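Local coordinates for isocitrate dehydrogenase [NAD] subunit 1, mitochondrial (Saccharomyces cerevisiae, PDB 3BLX), which serves the citric acid cycle as one of two subunit types of the octameric NAD-dependent isocitrate dehydrogenase and also binds the 5'-untranslated leaders of mitochondrial mRNAs, at residues T38-E43 and L293-M298; I319-H324 and I343-T348. All coordinates share one frame; numbering follows the deposited sequence.

Overall arrangement
Both contacts lie on the same side of the chain's centre, among helices of the large domain, which holds both chain termini, and their own centres are 15 Å apart. Contact 1 is buried and joins helix 27-42 to helix 289-302; contact 2, at the surface, ties the end of helix 306-320 to helix 335-347. The two meet where helix 27-42 packs on helix 335-347: A42 CB lies 3.8 Å from I343 CG2, and I39 CG2 lies 4.0 Å from L346 CD2. R310 of helix 306-320 adds a polar link through its salt bridge to E43 and a weak hydrogen bond to the L346 carbonyl. Neither contact reaches the predicted substrate-binding R98 and R129 or the probable catalytic K183.

Contact 1 (T38-E43 and L293-M298); sequences TIFEAE and LSSTLM
F40 reaches from helix 27-42 toward helix 289-302, and the far end of its ring meets S295 and M298. S295 OG comes to the ring obliquely, 3.0 Å from F40 CZ and a little farther from CE1. With OG anti to the backbone N (chi1 -157°), the serine hydroxyl is directed at the phenylalanine, although no hydrogen bond crosses between the helices. M298 arrives differently: its terminal methyl CE sits near the plane of the ring, at its edge, 4.0 Å from F40 CE2, brought there by a bend in the thioether chain at chi3 (66°). The backbones stay well apart, with the CA atoms of F40 and S295 separated by 9.5 Å; the phenylalanine spans about half of the interval and the serine side chain the rest. This is helix-to-helix packing inside the large alpha/beta domain of the isocitrate/isopropylmalate dehydrogenase fold; I311 of helix 306-320 and W49 also adjoin F40, while M298 rests on F269 of strand 267-269. An alanine at F40 would probably leave a gap before S295 OG and the M298 methyl and let the thioether turn more freely. Two residues before M298, T296 OG1 bonds back to the L293 carbonyl oxygen at 2.9 Å, on the same face of that carbonyl as the amide of L297, so the T296 hydroxyl is used within its own helix. The loose side of helix 27-42 is at E41, which is poorly ordered and exposed; T38 and A42 still pack on I343 of helix 335-347.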
ATOM      1  N   THR E  38       7.995 -40.888  -5.927  1.00 46.40           N
ATOM      2  CA  THR E  38       8.226 -42.266  -5.483  1.00 46.89           C
ATOM      3  C   THR E  38       9.196 -42.359  -4.292  1.00 38.57           C
ATOM      4  O   THR E  38       8.906 -42.985  -3.276  1.00 41.03           O
ATOM      5  CB  THR E  38       8.749 -43.164  -6.654  1.00 49.42           C
ATOM      6  OG1 THR E  38       7.760 -43.269  -7.683  1.00 37.55           O
ATOM      7  CG2 THR E  38       9.062 -44.551  -6.169  1.00 32.84           C
ATOM      8  N   ILE E  39      10.359 -41.754  -4.422  1.00 30.75           N
ATOM      9  CA  ILE E  39      11.273 -41.687  -3.293  1.00 34.39           C
ATOM     10  C   ILE E  39      10.639 -41.021  -2.066  1.00 44.08           C
ATOM     11  O   ILE E  39      10.889 -41.420  -0.926  1.00 47.02           O
ATOM     12  CB  ILE E  39      12.535 -40.932  -3.650  1.00 18.26           C
ATOM     13  CG1 ILE E  39      13.251 -41.613  -4.819  1.00 36.58           C
ATOM     14  CG2 ILE E  39      13.434 -40.802  -2.438  1.00 21.34           C
ATOM     15  CD1 ILE E  39      14.472 -40.853  -5.331  1.00 35.14           C
ATOM     16  N   PHE E  40       9.811 -40.011  -2.290  1.00 45.40           N
ATOM     17  CA  PHE E  40       9.213 -39.273  -1.175  1.00 48.22           C
ATOM     18  C   PHE E  40       8.181 -40.089  -0.404  1.00 43.40           C
ATOM     19  O   PHE E  40       8.187 -40.069   0.804  1.00 51.36           O
ATOM     20  CB  PHE E  40       8.607 -37.933  -1.631  1.00 40.58           C
ATOM     21  CG  PHE E  40       9.584 -36.776  -1.603  1.00 33.14           C
ATOM     22  CD1 PHE E  40      10.920 -36.963  -1.911  1.00 40.08           C
ATOM     23  CD2 PHE E  40       9.154 -35.506  -1.320  1.00 26.73           C
ATOM     24  CE1 PHE E  40      11.798 -35.905  -1.905  1.00 29.89           C
ATOM     25  CE2 PHE E  40      10.021 -34.453  -1.318  1.00 25.15           C
ATOM     26  CZ  PHE E  40      11.347 -34.646  -1.605  1.00 27.30           C
ATOM     27  N   GLU E  41       7.295 -40.790  -1.097  1.00 40.57           N
ATOM     28  CA  GLU E  41       6.347 -41.671  -0.427  1.00 60.02           C
ATOM     29  C   GLU E  41       7.068 -42.808   0.308  1.00 54.18           C
ATOM     30  O   GLU E  41       6.642 -43.234   1.381  1.00 52.78           O
ATOM     31  CB  GLU E  41       5.307 -42.240  -1.410  1.00 45.31           C
ATOM     32  CG  GLU E  41       5.842 -43.315  -2.335  1.00 87.91           C
ATOM     33  CD  GLU E  41       4.744 -44.017  -3.142  1.00122.11           C
ATOM     34  OE1 GLU E  41       5.089 -44.799  -4.066  1.00 98.47           O
ATOM     35  OE2 GLU E  41       3.544 -43.787  -2.849  1.00121.00           O
ATOM     36  N   ALA E  42       8.166 -43.279  -0.267  1.00 49.46           N
ATOM     37  CA  ALA E  42       8.918 -44.394   0.295  1.00 54.32           C
ATOM     38  C   ALA E  42       9.573 -44.003   1.597  1.00 47.67           C
ATOM     39  O   ALA E  42       9.768 -44.824   2.479  1.00 55.97           O
ATOM     40  CB  ALA E  42       9.976 -44.864  -0.686  1.00 47.77           C
ATOM     41  N   GLU E  43       9.932 -42.739   1.700  1.00 54.43           N
ATOM     42  CA  GLU E  43      10.611 -42.224   2.874  1.00 40.22           C
ATOM     43  C   GLU E  43       9.559 -41.653   3.831  1.00 48.33           C
ATOM     44  O   GLU E  43       9.868 -41.198   4.931  1.00 41.98           O
ATOM     45  CB  GLU E  43      11.585 -41.143   2.438  1.00 42.81           C
ATOM     46  CG  GLU E  43      12.660 -40.850   3.438  1.00 65.12           C
ATOM     47  CD  GLU E  43      13.671 -41.964   3.544  1.00 76.43           C
ATOM     48  OE1 GLU E  43      14.431 -41.991   4.534  1.00 81.93           O
ATOM     49  OE2 GLU E  43      13.704 -42.821   2.643  1.00 78.35           O
ATOM     50  N   LEU E 293      18.123 -34.162  -6.609  1.00 26.41           N
ATOM     51  CA  LEU E 293      18.990 -33.270  -5.867  1.00 34.67           C
ATOM     52  C   LEU E 293      18.345 -31.892  -5.647  1.00 35.45           C
ATOM     53  O   LEU E 293      18.510 -31.269  -4.599  1.00 29.29           O
ATOM     54  CB  LEU E 293      20.337 -33.127  -6.576  1.00 32.31           C
ATOM     55  CG  LEU E 293      21.156 -34.413  -6.551  1.00 34.91           C
ATOM     56  CD1 LEU E 293      22.528 -34.208  -7.160  1.00 22.21           C
ATOM     57  CD2 LEU E 293      21.273 -34.908  -5.126  1.00 19.74           C
ATOM     58  N   SER E 294      17.618 -31.413  -6.642  1.00 28.34           N
ATOM     59  CA  SER E 294      16.898 -30.169  -6.490  1.00 32.55           C
ATOM     60  C   SER E 294      15.854 -30.382  -5.415  1.00 28.46           C
ATOM     61  O   SER E 294      15.602 -29.505  -4.610  1.00 23.93           O
ATOM     62  CB  SER E 294      16.224 -29.777  -7.808  1.00 29.31           C
ATOM     63  OG  SER E 294      17.199 -29.412  -8.763  1.00 26.28           O
ATOM     64  N   SER E 295      15.279 -31.573  -5.422  1.00 21.25           N
ATOM     65  CA  SER E 295      14.306 -31.997  -4.436  1.00 26.03           C
ATOM     66  C   SER E 295      14.856 -31.859  -3.032  1.00 31.46           C
ATOM     67  O   SER E 295      14.112 -31.537  -2.103  1.00 29.74           O
ATOM     68  CB  SER E 295      13.953 -33.473  -4.665  1.00 23.50           C
ATOM     69  OG  SER E 295      12.709 -33.777  -4.127  1.00 39.15           O
ATOM     70  N   THR E 296      16.147 -32.145  -2.864  1.00 24.42           N
ATOM     71  CA  THR E 296      16.732 -32.094  -1.543  1.00 27.76           C
ATOM     72  C   THR E 296      17.047 -30.662  -1.136  1.00 33.88           C
ATOM     73  O   THR E 296      16.941 -30.330   0.037  1.00 35.16           O
ATOM     74  CB  THR E 296      17.951 -33.024  -1.388  1.00 34.33           C
ATOM     75  OG1 THR E 296      19.088 -32.455  -2.032  1.00 28.62           O
ATOM     76  CG2 THR E 296      17.644 -34.372  -1.976  1.00 29.58           C
ATOM     77  N   LEU E 297      17.409 -29.809  -2.097  1.00 33.95           N
ATOM     78  CA  LEU E 297      17.523 -28.372  -1.828  1.00 22.43           C
ATOM     79  C   LEU E 297      16.216 -27.858  -1.249  1.00 22.65           C
ATOM     80  O   LEU E 297      16.210 -27.069  -0.316  1.00 35.85           O
ATOM     81  CB  LEU E 297      17.859 -27.594  -3.090  1.00 22.00           C
ATOM     82  CG  LEU E 297      19.278 -27.765  -3.627  1.00 29.99           C
ATOM     83  CD1 LEU E 297      19.537 -26.864  -4.837  1.00 22.51           C
ATOM     84  CD2 LEU E 297      20.262 -27.446  -2.539  1.00 27.30           C
ATOM     85  N   MET E 298      15.110 -28.316  -1.808  1.00 17.96           N
ATOM     86  CA  MET E 298      13.784 -27.960  -1.317  1.00 25.98           C
ATOM     87  C   MET E 298      13.557 -28.460   0.113  1.00 33.12           C
ATOM     88  O   MET E 298      13.031 -27.740   0.948  1.00 31.99           O
ATOM     89  CB  MET E 298      12.691 -28.474  -2.257  1.00 16.91           C
ATOM     90  CG  MET E 298      11.329 -28.035  -1.851  1.00 15.41           C
ATOM     91  SD  MET E 298      10.040 -28.896  -2.735  1.00 36.79           S
ATOM     92  CE  MET E 298      10.291 -30.573  -2.116  1.00 30.70           C
TER

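Contact 2 (I319-H324 and I343-T348); sequences IAEGKH and INKLST
E321 and K345 form a salt bridge, the sole close meeting of the two segments. The ammonium NZ of K345 stands before the fork of the carboxylate, 2.9 Å from E321 OE2 and equally near E321 OE1, so neither oxygen is clearly preferred. It lies clearly off the carboxylate plane, consistent with the weak hydrogen bond to OE1, and the pairing is probably mainly electrostatic. The two side chains approach from opposite directions. E321 runs out extended beyond CG (chi2 155°), whereas the lysine chain bends at chi3 (80°) to present its amine. A second carboxylate, that of E317 one turn earlier on helix 306-320, adds a long and weak ion pair to the same NZ; together the two acids would probably help to keep the lysine protonated.

E321 is the first residue to leave helical backbone angles after helix 306-320, so the bridge joins the C-terminal end of that helix to helix 335-347, the final helix of the chain. Both belong to the large domain of the isocitrate/isopropylmalate dehydrogenase fold, and the bridge sits on its outer surface, where E321 is exposed.

Within helix 335-347, S347 OG donates to the N344 carbonyl oxygen at 3.0 Å, tilted 34° out of the carbonyl plane. Beyond the charged groups the segments barely meet, and about 70 Å² is buried in all. Packing between the helices is supplied by K345 on T318 and L346 on A314, while I343 touches K13 of a second copy of this subunit.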
ATOM      1  N   ILE E 319      25.142 -43.776  -7.518  1.00 48.46           N
ATOM      2  CA  ILE E 319      25.865 -43.441  -8.737  1.00 43.85           C
ATOM      3  C   ILE E 319      27.370 -43.745  -8.591  1.00 52.79           C
ATOM      4  O   ILE E 319      28.068 -43.987  -9.585  1.00 57.35           O
ATOM      5  CB  ILE E 319      25.579 -41.969  -9.311  1.00 36.29           C
ATOM      6  CG1 ILE E 319      26.675 -40.992  -8.934  1.00 45.81           C
ATOM      7  CG2 ILE E 319      24.196 -41.431  -8.973  1.00 40.11           C
ATOM      8  CD1 ILE E 319      27.729 -40.890 -10.010  1.00 49.70           C
ATOM      9  N   ALA E 320      27.868 -43.763  -7.358  1.00 48.25           N
ATOM     10  CA  ALA E 320      29.271 -44.127  -7.114  1.00 53.82           C
ATOM     11  C   ALA E 320      29.612 -45.573  -7.531  1.00 61.34           C
ATOM     12  O   ALA E 320      30.678 -45.831  -8.097  1.00 64.08           O
ATOM     13  CB  ALA E 320      29.632 -43.896  -5.671  1.00 48.02           C
ATOM     14  N   GLU E 321      28.712 -46.509  -7.236  1.00 52.94           N
ATOM     15  CA  GLU E 321      28.814 -47.877  -7.732  1.00 59.29           C
ATOM     16  C   GLU E 321      28.144 -47.971  -9.095  1.00 65.18           C
ATOM     17  O   GLU E 321      26.920 -47.871  -9.195  1.00 81.28           O
ATOM     18  CB  GLU E 321      28.099 -48.829  -6.773  1.00 59.89           C
ATOM     19  CG  GLU E 321      28.348 -48.535  -5.303  1.00 63.77           C
ATOM     20  CD  GLU E 321      27.233 -49.047  -4.405  1.00 83.72           C
ATOM     21  OE1 GLU E 321      26.198 -49.539  -4.942  1.00 59.61           O
ATOM     22  OE2 GLU E 321      27.404 -48.946  -3.163  1.00 66.21           O
ATOM     23  N   GLY E 322      28.936 -48.195 -10.137  1.00 68.53           N
ATOM     24  CA  GLY E 322      28.450 -48.142 -11.507  1.00 70.77           C
ATOM     25  C   GLY E 322      27.219 -48.962 -11.866  1.00 62.44           C
ATOM     26  O   GLY E 322      26.811 -48.967 -13.028  1.00 67.79           O
ATOM     27  N   LYS E 323      26.628 -49.642 -10.883  1.00 68.70           N
ATOM     28  CA  LYS E 323      25.479 -50.524 -11.117  1.00 70.75           C
ATOM     29  C   LYS E 323      24.184 -49.748 -10.984  1.00 79.01           C
ATOM     30  O   LYS E 323      24.038 -48.935 -10.061  1.00 76.34           O
ATOM     31  CB  LYS E 323      25.472 -51.695 -10.118  1.00 72.39           C
ATOM     32  CG  LYS E 323      26.846 -52.341  -9.818  1.00 82.39           C
ATOM     33  CD  LYS E 323      27.705 -52.565 -11.092  1.00122.07           C
ATOM     34  CE  LYS E 323      27.038 -53.477 -12.153  1.00117.19           C
ATOM     35  NZ  LYS E 323      27.757 -53.487 -13.481  1.00 82.78           N
ATOM     36  N   HIS E 324      23.249 -49.993 -11.899  1.00 60.71           N
ATOM     37  CA  HIS E 324      21.933 -49.338 -11.860  1.00 70.66           C
ATOM     38  C   HIS E 324      21.930 -47.864 -12.280  1.00 60.08           C
ATOM     39  O   HIS E 324      20.887 -47.214 -12.290  1.00 60.04           O
ATOM     40  CB  HIS E 324      21.313 -49.470 -10.479  1.00 51.31           C
ATOM     41  CG  HIS E 324      20.986 -50.872 -10.108  1.00 71.22           C
ATOM     42  ND1 HIS E 324      21.755 -51.599  -9.228  1.00 60.56           N
ATOM     43  CD2 HIS E 324      19.978 -51.686 -10.499  1.00 65.42           C
ATOM     44  CE1 HIS E 324      21.225 -52.800  -9.083  1.00 77.69           C
ATOM     45  NE2 HIS E 324      20.149 -52.879  -9.844  1.00 76.86           N
ATOM     46  N   ILE E 343      15.781 -46.110  -3.534  1.00 38.60           N
ATOM     47  CA  ILE E 343      14.819 -46.462  -2.515  1.00 42.11           C
ATOM     48  C   ILE E 343      15.298 -47.670  -1.716  1.00 61.68           C
ATOM     49  O   ILE E 343      15.052 -47.764  -0.508  1.00 60.33           O
ATOM     50  CB  ILE E 343      13.468 -46.785  -3.143  1.00 53.60           C
ATOM     51  CG1 ILE E 343      12.887 -45.525  -3.778  1.00 43.55           C
ATOM     52  CG2 ILE E 343      12.513 -47.350  -2.094  1.00 41.61           C
ATOM     53  CD1 ILE E 343      11.582 -45.768  -4.505  1.00 50.15           C
ATOM     54  N   ASN E 344      15.992 -48.587  -2.392  1.00 52.09           N
ATOM     55  CA  ASN E 344      16.510 -49.790  -1.759  1.00 52.49           C
ATOM     56  C   ASN E 344      17.604 -49.498  -0.727  1.00 56.30           C
ATOM     57  O   ASN E 344      17.616 -50.090   0.352  1.00 74.22           O
ATOM     58  CB  ASN E 344      17.002 -50.785  -2.820  1.00 71.66           C
ATOM     59  CG  ASN E 344      17.537 -52.075  -2.217  1.00 78.27           C
ATOM     60  OD1 ASN E 344      16.781 -52.832  -1.615  1.00 76.22           O
ATOM     61  ND2 ASN E 344      18.849 -52.332  -2.380  1.00 56.54           N
ATOM     62  N   LYS E 345      18.522 -48.594  -1.048  1.00 32.00           N
ATOM     63  CA  LYS E 345      19.575 -48.223  -0.091  1.00 54.69           C
ATOM     64  C   LYS E 345      18.988 -47.424   1.049  1.00 63.81           C
ATOM     65  O   LYS E 345      19.607 -47.295   2.101  1.00 69.93           O
ATOM     66  CB  LYS E 345      20.695 -47.402  -0.746  1.00 24.54           C
ATOM     67  CG  LYS E 345      20.933 -47.782  -2.177  1.00 56.05           C
ATOM     68  CD  LYS E 345      22.365 -47.520  -2.588  1.00 55.05           C
ATOM     69  CE  LYS E 345      23.272 -48.637  -2.102  1.00 71.14           C
ATOM     70  NZ  LYS E 345      24.611 -48.530  -2.710  1.00 67.16           N
ATOM     71  N   LEU E 346      17.799 -46.874   0.818  1.00 57.77           N
ATOM     72  CA  LEU E 346      17.117 -46.044   1.797  1.00 59.65           C
ATOM     73  C   LEU E 346      16.492 -46.864   2.922  1.00 69.25           C
ATOM     74  O   LEU E 346      16.623 -46.497   4.088  1.00 72.56           O
ATOM     75  CB  LEU E 346      16.059 -45.182   1.105  1.00 62.51           C
ATOM     76  CG  LEU E 346      16.268 -43.660   1.060  1.00 50.27           C
ATOM     77  CD1 LEU E 346      17.663 -43.241   1.454  1.00 49.87           C
ATOM     78  CD2 LEU E 346      15.899 -43.123  -0.304  1.00 39.53           C
ATOM     79  N   SER E 347      15.816 -47.963   2.574  1.00 64.56           N
ATOM     80  CA  SER E 347      15.216 -48.842   3.584  1.00 78.37           C
ATOM     81  C   SER E 347      16.263 -49.481   4.502  1.00 75.35           C
ATOM     82  O   SER E 347      16.046 -49.609   5.709  1.00 75.14           O
ATOM     83  CB  SER E 347      14.371 -49.919   2.924  1.00 66.74           C
ATOM     84  OG  SER E 347      15.140 -50.600   1.952  1.00 63.71           O
ATOM     85  N   THR E 348      17.401 -49.868   3.936  1.00 58.73           N
ATOM     86  CA  THR E 348      18.485 -50.447   4.724  1.00 77.92           C
ATOM     87  C   THR E 348      19.332 -49.368   5.400  1.00 83.43           C
ATOM     88  O   THR E 348      20.254 -49.691   6.157  1.00 86.35           O
ATOM     89  CB  THR E 348      19.426 -51.350   3.872  1.00 82.45           C
ATOM     90  OG1 THR E 348      20.568 -50.603   3.423  1.00 74.03           O
ATOM     91  CG2 THR E 348      18.682 -51.944   2.667  1.00 81.06           C
TER